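Local coordinates for protein lytic polysaccharide monooxygenase ([Kitasatospora] papulosa, PDB 6NDQ) that probably cleaves glycosidic bonds in cellulose oxidatively, using a bound copper ion, as other lytic polysaccharide monooxygenases of its family do, at residues A[51-56]-A[61-66]. Numbering follows the deposited sequence.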
loop_
_atom_site.group_PDB
_atom_site.type_symbol
_atom_site.label_atom_id
_atom_site.label_comp_id
_atom_site.label_asym_id
_atom_site.label_seq_id
_atom_site.Cartn_x
_atom_site.Cartn_y
_atom_site.Cartn_z
ATOM N N LEU A 51 2.121 -9.648 0.092
ATOM C CA LEU A 51 1.355 -9.019 1.175
ATOM C C LEU A 51 -0.138 -9.318 1.011
ATOM O O LEU A 51 -0.950 -8.456 0.661
ATOM C CB LEU A 51 1.623 -7.510 1.216
ATOM C CG LEU A 51 1.590 -6.872 2.618
ATOM C CD1 LEU A 51 2.047 -5.393 2.613
ATOM C CD2 LEU A 51 0.225 -6.993 3.299
ATOM N N TYR A 52 -0.520 -10.571 1.309
ATOM C CA TYR A 52 -1.896 -11.008 1.131
ATOM C C TYR A 52 -2.343 -11.890 2.293
ATOM O O TYR A 52 -1.525 -12.493 3.000
ATOM C CB TYR A 52 -2.099 -11.789 -0.188
ATOM C CG TYR A 52 -1.360 -13.112 -0.257
ATOM C CD1 TYR A 52 -1.887 -14.264 0.330
ATOM C CD2 TYR A 52 -0.139 -13.213 -0.911
ATOM C CE1 TYR A 52 -1.205 -15.475 0.264
ATOM C CE2 TYR A 52 0.549 -14.417 -0.981
ATOM C CZ TYR A 52 0.011 -15.540 -0.390
ATOM O OH TYR A 52 0.698 -16.730 -0.460
ATOM N N ARG A 53 -3.669 -11.956 2.463
ATOM C CA ARG A 53 -4.350 -12.942 3.285
ATOM C C ARG A 53 -5.169 -13.857 2.385
ATOM O O ARG A 53 -5.646 -13.447 1.321
ATOM C CB ARG A 53 -5.284 -12.295 4.313
ATOM C CG ARG A 53 -4.637 -11.233 5.212
ATOM C CD ARG A 53 -5.653 -10.653 6.185
ATOM N NE ARG A 53 -6.125 -11.670 7.124
ATOM C CZ ARG A 53 -5.530 -11.975 8.277
ATOM N NH1 ARG A 53 -4.431 -11.341 8.672
ATOM N NH2 ARG A 53 -6.033 -12.922 9.053
ATOM N N ASN A 54 -5.328 -15.101 2.820
ATOM C CA ASN A 54 -6.182 -16.064 2.141
ATOM C C ASN A 54 -7.471 -16.223 2.932
ATOM O O ASN A 54 -7.439 -16.320 4.163
ATOM C CB ASN A 54 -5.470 -17.411 1.986
ATOM C CG ASN A 54 -4.412 -17.389 0.894
ATOM O OD1 ASN A 54 -3.476 -18.192 0.891
ATOM N ND2 ASN A 54 -4.551 -16.450 -0.037
ATOM N N GLY A 55 -8.599 -16.214 2.234
ATOM C CA GLY A 55 -9.871 -16.536 2.859
ATOM C C GLY A 55 -10.574 -15.409 3.586
ATOM O O GLY A 55 -11.234 -15.654 4.601
ATOM N N SER A 56 -10.481 -14.175 3.089
ATOM C CA SER A 56 -11.096 -13.067 3.815
ATOM C C SER A 56 -12.583 -12.913 3.503
ATOM O O SER A 56 -13.327 -12.379 4.331
ATOM C CB SER A 56 -10.353 -11.764 3.516
ATOM O OG SER A 56 -9.020 -11.819 4.012
ATOM N N PRO A 61 -12.493 -5.278 7.173
ATOM C CA PRO A 61 -12.194 -4.869 8.559
ATOM C C PRO A 61 -12.233 -6.021 9.556
ATOM O O PRO A 61 -11.597 -5.924 10.620
ATOM C CB PRO A 61 -13.270 -3.817 8.863
ATOM C CG PRO A 61 -13.680 -3.297 7.513
ATOM C CD PRO A 61 -13.605 -4.488 6.602
ATOM N N ALA A 62 -12.930 -7.120 9.241
ATOM C CA ALA A 62 -13.025 -8.223 10.194
ATOM C C ALA A 62 -11.713 -8.983 10.311
ATOM O O ALA A 62 -11.448 -9.604 11.347
ATOM C CB ALA A 62 -14.149 -9.178 9.799
ATOM N N ALA A 63 -10.884 -8.957 9.270
ATOM C CA ALA A 63 -9.611 -9.661 9.287
ATOM C C ALA A 63 -8.417 -8.730 9.439
ATOM O O ALA A 63 -7.305 -9.212 9.667
ATOM C CB ALA A 63 -9.451 -10.501 8.014
ATOM N N VAL A 64 -8.625 -7.421 9.334
ATOM C CA VAL A 64 -7.558 -6.427 9.380
ATOM C C VAL A 64 -7.890 -5.385 10.445
ATOM O O VAL A 64 -8.585 -4.395 10.163
ATOM C CB VAL A 64 -7.361 -5.787 7.999
ATOM C CG1 VAL A 64 -6.373 -4.628 8.069
ATOM C CG2 VAL A 64 -6.889 -6.824 7.002
ATOM N N PRO A 65 -7.416 -5.557 11.676
ATOM C CA PRO A 65 -7.760 -4.604 12.741
ATOM C C PRO A 65 -7.141 -3.232 12.517
ATOM O O PRO A 65 -6.163 -3.062 11.779
ATOM C CB PRO A 65 -7.192 -5.256 14.010
ATOM C CG PRO A 65 -7.063 -6.731 13.664
ATOM C CD PRO A 65 -6.717 -6.752 12.187
ATOM N N ASP A 66 -7.744 -2.255 13.183
ATOM C CA ASP A 66 -7.209 -0.900 13.200
ATOM C C ASP A 66 -5.736 -0.911 13.592
ATOM O O ASP A 66 -5.308 -1.705 14.430
ATOM C CB ASP A 66 -8.001 -0.048 14.184
ATOM C CG ASP A 66 -9.322 0.441 13.613
ATOM O OD1 ASP A 66 -9.540 0.322 12.381
ATOM O OD2 ASP A 66 -10.122 0.996 14.386
#
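R53 reaches from the short edge strand 52-54 of the LPMO beta-sandwich to A63, in the loose helical turn that follows, and lays a face of its guanidinium over that residue's carbonyl. A63 O sits 3.5 Å above the guanidinium plane, over its centre, with CZ of R53 the nearest atom at 3.6 Å. No hydrogen bond joins the two: the oxygen meets the flat of the group, an approach that probably still has some electrostatic attraction. The R53 chain runs extended through chi2, then bends at chi3 (65°), which turns the guanidinium against the helical turn. NH1 of R53 gives a hydrogen bond to G72 O, which helps fix the rotation of the group. Nearer the R53 backbone, the R53 and V64 side chains cross at a slant, and CD of R53 packs against CG2 of V64 at 4.1 Å. Both side chains also touch F178 on strand 175-185, the antiparallel neighbour of 52-54. The methyl of A63 points toward segment 51-56: its CB lies 3.6 Å from NE of R53 and 4.2 Å from OG of S56, a hydroxyl buried here without a hydrogen-bond partner in the model.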